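Local coordinates for SGNH hydrolase-type esterase domain-containing protein (Slackia heliotrinireducens DSM 20476, PDB 4S1P), which is a putative SGNH (GDSL-like) hydrolase that probably cleaves ester bonds, although its natural substrate is not known, at residues Leu9-Thr14 / Met69-Ser73; Gln100-Gly105 / Gly142-Val148. Numbering follows the deposited sequence.

Contact 1 of 2, residues Leu9-Thr14 / Met69-Ser73; sequences LGNSLT and MQEMS
The ends of strands 4-10 and 66-69 run parallel, Leu9 bridging Met69 (selenomethionine) with CA atoms 5.1 Å apart; beyond Gly10-Gln70 (CA-CA 4.7 Å) the chains diverge, to 7.0 Å between the CA atoms of Asn11 and Met72. The Leu9 and Met69 side chains (both m,t) share one face of the sheet, Leu9 CD1 4.4 Å from Met69 CG. Gln70 N then donates to Leu9 O at 2.9 Å. With chi1 t and chi2 off-rotamer at -113°, Gln70 reaches into the turn before helix 12-15. There Gln70 OE1 accepts from Asn11 N (2.9 Å) and from Thr14 OG1 (2.7 Å), while Gln70 NE2 donates to Asn11 OD1 (2.8 Å) and to Glu71 O (2.9 Å). The Gln70 amide thus grips both Thr14 and the N-cap Asn11 (chi1 p), whose OD1 also accepts from Leu13 N (3.1 Å). Gly10, fully extended (phi/psi -180/-156), has CA 3.4 Å from Gln70 OE1, where a CB would clash. Glu71 points away, and its OE1 receives Met72 N at 2.9 Å. Met72 CA lies 3.6 Å from Asn11 ND2, and Ser73 CB packs 3.7 Å from Leu13 CD2. The Gly-Asn-Ser-Leu turn matches the GDSL-type motif, in which Ser12 is probably the nucleophile, with His167 and Asp164 as likely triad partners. Ser73 OG is hydrogen-bonded to Tyr109 OH and to an unidentified ligand, which Asn11 ND2 and Ser12 N also bind. Strand 100-105 flanks residues 69-70, Tyr104 packing on Thr14 and Gln70, while Met69 faces helix 80-96 through Val87 and Leu90.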
loop_
_atom_site.group_PDB
_atom_site.type_symbol
_atom_site.label_atom_id
_atom_site.label_comp_id
_atom_site.label_asym_id
_atom_site.label_seq_id
_atom_site.Cartn_x
_atom_site.Cartn_y
_atom_site.Cartn_z
ATOM N N LEU A 9 4.425 -1.775 -5.219
ATOM C CA LEU A 9 5.236 -0.626 -4.922
ATOM C C LEU A 9 4.979 -0.233 -3.470
ATOM O O LEU A 9 3.820 -0.017 -3.082
ATOM C CB LEU A 9 4.826 0.543 -5.843
ATOM C CG LEU A 9 4.583 0.215 -7.324
ATOM C CD1 LEU A 9 4.140 1.486 -8.075
ATOM C CD2 LEU A 9 5.806 -0.439 -7.943
ATOM N N GLY A 10 6.020 -0.138 -2.654
ATOM C CA GLY A 10 5.800 0.148 -1.231
ATOM C C GLY A 10 7.052 0.235 -0.401
ATOM O O GLY A 10 8.142 0.509 -0.922
ATOM N N ASN A 11 6.882 -0.011 0.887
ATOM C CA ASN A 11 7.989 0.023 1.826
ATOM C C ASN A 11 7.836 -1.120 2.811
ATOM O O ASN A 11 7.308 -2.174 2.422
ATOM C CB ASN A 11 8.160 1.416 2.402
ATOM C CG ASN A 11 7.023 1.849 3.278
ATOM O OD1 ASN A 11 6.230 1.058 3.801
ATOM N ND2 ASN A 11 6.951 3.153 3.476
ATOM N N SER A 12 8.353 -1.013 4.042
ATOM C CA SER A 12 8.276 -2.167 4.931
ATOM C C SER A 12 6.842 -2.594 5.269
ATOM O O SER A 12 6.632 -3.746 5.642
ATOM C CB SER A 12 9.110 -1.950 6.204
ATOM O OG SER A 12 8.411 -1.141 7.086
ATOM N N LEU A 13 5.824 -1.730 5.097
ATOM C CA LEU A 13 4.454 -2.226 5.328
ATOM C C LEU A 13 4.052 -3.278 4.296
ATOM O O LEU A 13 3.169 -4.130 4.548
ATOM C CB LEU A 13 3.435 -1.089 5.391
ATOM C CG LEU A 13 3.323 -0.339 6.729
ATOM C CD1 LEU A 13 4.583 0.404 7.095
ATOM C CD2 LEU A 13 2.108 0.556 6.703
ATOM N N THR A 14 4.703 -3.235 3.140
ATOM C CA THR A 14 4.525 -4.265 2.124
ATOM C C THR A 14 5.450 -5.454 2.358
ATOM O O THR A 14 4.999 -6.585 2.278
ATOM C CB THR A 14 4.781 -3.671 0.722
ATOM O OG1 THR A 14 3.707 -2.788 0.402
ATOM C CG2 THR A 14 4.818 -4.767 -0.358
HETATM N N MSE A 69 -0.203 -0.256 -4.939
HETATM C CA MSE A 69 0.447 0.955 -4.534
HETATM C C MSE A 69 0.267 1.182 -3.051
HETATM O O MSE A 69 -0.873 1.291 -2.577
HETATM C CB MSE A 69 -0.140 2.166 -5.276
HETATM C CG MSE A 69 -0.043 2.002 -6.793
HETATM SE SE MSE A 69 -1.172 3.256 -7.780
HETATM C CE MSE A 69 -2.885 2.545 -7.103
ATOM N N GLN A 70 1.383 1.251 -2.310
ATOM C CA GLN A 70 1.351 1.492 -0.865
ATOM C C GLN A 70 2.207 2.702 -0.512
ATOM O O GLN A 70 3.398 2.705 -0.768
ATOM C CB GLN A 70 1.868 0.246 -0.115
ATOM C CG GLN A 70 1.903 0.397 1.405
ATOM C CD GLN A 70 3.305 0.414 1.960
ATOM O OE1 GLN A 70 4.113 -0.471 1.680
ATOM N NE2 GLN A 70 3.611 1.426 2.752
ATOM N N GLU A 71 1.565 3.704 0.105
ATOM C CA GLU A 71 2.227 4.919 0.496
ATOM C C GLU A 71 2.850 4.794 1.884
ATOM O O GLU A 71 2.408 4.012 2.726
ATOM C CB GLU A 71 1.210 6.066 0.516
ATOM C CG GLU A 71 1.733 7.465 0.890
ATOM C CD GLU A 71 2.790 7.977 -0.089
ATOM O OE1 GLU A 71 3.919 7.421 -0.118
ATOM O OE2 GLU A 71 2.489 8.942 -0.845
HETATM N N MSE A 72 3.889 5.593 2.100
HETATM C CA MSE A 72 4.468 5.801 3.430
HETATM C C MSE A 72 3.322 5.945 4.416
HETATM O O MSE A 72 2.346 6.633 4.155
HETATM C CB MSE A 72 5.405 7.014 3.350
HETATM C CG MSE A 72 6.315 7.150 4.575
HETATM SE SE MSE A 72 5.392 8.211 5.951
HETATM C CE MSE A 72 5.265 9.930 5.001
ATOM N N SER A 73 3.481 5.317 5.575
ATOM C CA SER A 73 2.366 4.971 6.449
ATOM C C SER A 73 1.528 6.110 6.998
ATOM O O SER A 73 0.374 5.882 7.325
ATOM C CB SER A 73 2.848 4.098 7.626
ATOM O OG SER A 73 3.783 4.791 8.396
#

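Contact 2 of 2, residues Gln100-Gly105 / Gly142-Val148; sequences QPVIYG and GALLADV
Five backbone hydrogen bonds join strand 100-105 to residues 144-148 in parallel register: Ile103 N to Leu144 O (2.7 Å), Ala146 N to Ile103 O (2.8 Å), Gly105 N to Ala146 O (2.8 Å), Leu144 N to Pro101 O (3.0 Å) and Val148 N to Gly105 O (3.1 Å). Val102 pairs with Leu144, Ile103 with Leu145, Tyr104 with Ala146 and Gly105 with Asp147, their CA atoms 4.6 to 5.2 Å apart; the strand axes approach to 4.6 Å and cross at -23°. At the start, Gln100 (chi1 t, chi2 p) reaches across, NE2 donating to Pro101 O at 2.9 Å and Gly142 O at 3.1 Å. Gly142, just past helix 123-141, takes a positive phi (75°) that leads the chain toward the strand. Val102, Tyr104, Leu144 and Ala146 share one face, where Val102 CG1 lies 4.4 Å from Ala146 CB; on the other, Ile103 CG2 meets Leu145 CD1 at 3.5 Å and Ile103 CG1 meets Ala143 CB at 3.9 Å. At the C-terminal end, Tyr104 CE1 touches Val148 CG2 at 3.8 Å, and Asp147, centre of an inverse gamma turn, accepts from Ala150 N through OD1, capping the next helix. The pairing completes a beta-alpha-beta unit of the SGNH fold, strand 100-105 to edge strand 144-147 by way of helix 123-141, which packs against Ile103 and Leu145; helix 170-184 packs against Tyr104, Leu144 and Ala146, and strand 66-69 lies beyond strand 100-105.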
loop_
_atom_site.group_PDB
_atom_site.type_symbol
_atom_site.label_atom_id
_atom_site.label_comp_id
_atom_site.label_asym_id
_atom_site.label_seq_id
_atom_site.Cartn_x
_atom_site.Cartn_y
_atom_site.Cartn_z
ATOM N N GLN A 100 -4.426 -3.340 -13.864
ATOM C CA GLN A 100 -5.382 -2.748 -12.950
ATOM C C GLN A 100 -4.670 -2.209 -11.685
ATOM O O GLN A 100 -4.033 -2.978 -10.978
ATOM C CB GLN A 100 -6.424 -3.781 -12.531
ATOM C CG GLN A 100 -7.368 -3.281 -11.463
ATOM C CD GLN A 100 -8.263 -2.131 -11.883
ATOM O OE1 GLN A 100 -9.016 -2.244 -12.859
ATOM N NE2 GLN A 100 -8.226 -1.026 -11.127
ATOM N N PRO A 101 -4.762 -0.905 -11.421
ATOM C CA PRO A 101 -4.164 -0.380 -10.192
ATOM C C PRO A 101 -4.970 -0.783 -8.960
ATOM O O PRO A 101 -6.198 -0.880 -9.001
ATOM C CB PRO A 101 -4.158 1.132 -10.409
ATOM C CG PRO A 101 -5.182 1.394 -11.456
ATOM C CD PRO A 101 -5.278 0.158 -12.306
ATOM N N VAL A 102 -4.239 -1.010 -7.865
ATOM C CA VAL A 102 -4.811 -1.429 -6.586
ATOM C C VAL A 102 -4.185 -0.580 -5.492
ATOM O O VAL A 102 -2.963 -0.503 -5.423
ATOM C CB VAL A 102 -4.529 -2.929 -6.309
ATOM C CG1 VAL A 102 -5.028 -3.359 -4.946
ATOM C CG2 VAL A 102 -5.153 -3.797 -7.397
ATOM N N ILE A 103 -5.011 0.032 -4.648
ATOM C CA ILE A 103 -4.506 0.747 -3.511
ATOM C C ILE A 103 -4.403 -0.224 -2.330
ATOM O O ILE A 103 -5.399 -0.845 -1.947
ATOM C CB ILE A 103 -5.424 1.923 -3.132
ATOM C CG1 ILE A 103 -5.367 3.003 -4.220
ATOM C CG2 ILE A 103 -5.081 2.477 -1.749
ATOM C CD1 ILE A 103 -6.540 3.940 -4.162
ATOM N N TYR A 104 -3.211 -0.338 -1.744
ATOM C CA TYR A 104 -3.022 -1.082 -0.486
ATOM C C TYR A 104 -3.358 -0.042 0.595
ATOM O O TYR A 104 -2.521 0.799 0.963
ATOM C CB TYR A 104 -1.611 -1.618 -0.431
ATOM C CG TYR A 104 -1.138 -2.284 0.872
ATOM C CD1 TYR A 104 -1.954 -2.457 1.995
ATOM C CD2 TYR A 104 0.148 -2.745 0.950
ATOM C CE1 TYR A 104 -1.441 -3.013 3.182
ATOM C CE2 TYR A 104 0.670 -3.288 2.101
ATOM C CZ TYR A 104 -0.126 -3.441 3.217
ATOM O OH TYR A 104 0.398 -3.954 4.377
ATOM N N GLY A 105 -4.617 -0.048 1.036
ATOM C CA GLY A 105 -5.057 0.908 2.047
ATOM C C GLY A 105 -4.505 0.421 3.384
ATOM O O GLY A 105 -4.749 -0.702 3.793
ATOM N N GLY A 142 -9.921 5.167 -10.270
ATOM C CA GLY A 142 -10.463 3.880 -10.653
ATOM C C GLY A 142 -9.685 2.705 -10.131
ATOM O O GLY A 142 -9.853 1.590 -10.610
ATOM N N ALA A 143 -8.853 2.926 -9.137
ATOM C CA ALA A 143 -8.102 1.822 -8.533
ATOM C C ALA A 143 -8.996 1.027 -7.598
ATOM O O ALA A 143 -9.885 1.587 -6.943
ATOM C CB ALA A 143 -6.894 2.373 -7.790
ATOM N N LEU A 144 -8.749 -0.275 -7.515
ATOM C CA LEU A 144 -9.425 -1.081 -6.553
ATOM C C LEU A 144 -8.822 -0.785 -5.175
ATOM O O LEU A 144 -7.641 -0.611 -5.051
ATOM C CB LEU A 144 -9.197 -2.560 -6.855
ATOM C CG LEU A 144 -9.627 -3.030 -8.224
ATOM C CD1 LEU A 144 -9.302 -4.514 -8.362
ATOM C CD2 LEU A 144 -11.123 -2.739 -8.389
ATOM N N LEU A 145 -9.636 -0.726 -4.147
ATOM C CA LEU A 145 -9.150 -0.466 -2.792
ATOM C C LEU A 145 -9.115 -1.746 -1.996
ATOM O O LEU A 145 -10.163 -2.365 -1.773
ATOM C CB LEU A 145 -10.022 0.553 -2.060
ATOM C CG LEU A 145 -9.592 0.846 -0.626
ATOM C CD1 LEU A 145 -8.183 1.410 -0.534
ATOM C CD2 LEU A 145 -10.562 1.812 0.037
ATOM N N ALA A 146 -7.920 -2.110 -1.543
ATOM C CA ALA A 146 -7.758 -3.165 -0.541
ATOM C C ALA A 146 -7.733 -2.466 0.818
ATOM O O ALA A 146 -6.705 -1.891 1.180
ATOM C CB ALA A 146 -6.481 -3.936 -0.820
ATOM N N ASP A 147 -8.887 -2.447 1.506
ATOM C CA ASP A 147 -9.066 -1.665 2.710
ATOM C C ASP A 147 -8.622 -2.490 3.892
ATOM O O ASP A 147 -9.414 -3.196 4.492
ATOM C CB ASP A 147 -10.525 -1.243 2.807
ATOM C CG ASP A 147 -10.832 -0.330 3.984
ATOM O OD1 ASP A 147 -9.956 -0.155 4.852
ATOM O OD2 ASP A 147 -11.963 0.209 4.060
ATOM N N VAL A 148 -7.349 -2.381 4.253
ATOM C CA VAL A 148 -6.855 -3.155 5.379
ATOM C C VAL A 148 -7.214 -2.474 6.711
ATOM O O VAL A 148 -7.282 -3.126 7.753
ATOM C CB VAL A 148 -5.352 -3.478 5.230
ATOM C CG1 VAL A 148 -4.895 -4.428 6.338
ATOM C CG2 VAL A 148 -5.062 -4.099 3.855
#

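Overall arrangement
From the N terminus, the chain runs through strand 4-10 into helix 12-15, then through strand 29-35 and helix 50-61 before strand 66-69 returns beside the first strand and contact 1 closes that loop. Helix 80-96 leads on to strand 100-105. The next excursion, all helix and loop, ends when strand 144-147 arrives and closes contact 2. The two closures are in series, neither nested nor crossed, with centres about 12 Å apart in one parallel sheet of order 2-1-3-4-5. They meet directly: Met69 N to Val102 O (2.8 Å) joins strand 66-69 to strand 100-105, and Tyr104 OH reaches Leu13 O (2.8 Å), linking contact 2 to the helix carrying the putative nucleophile.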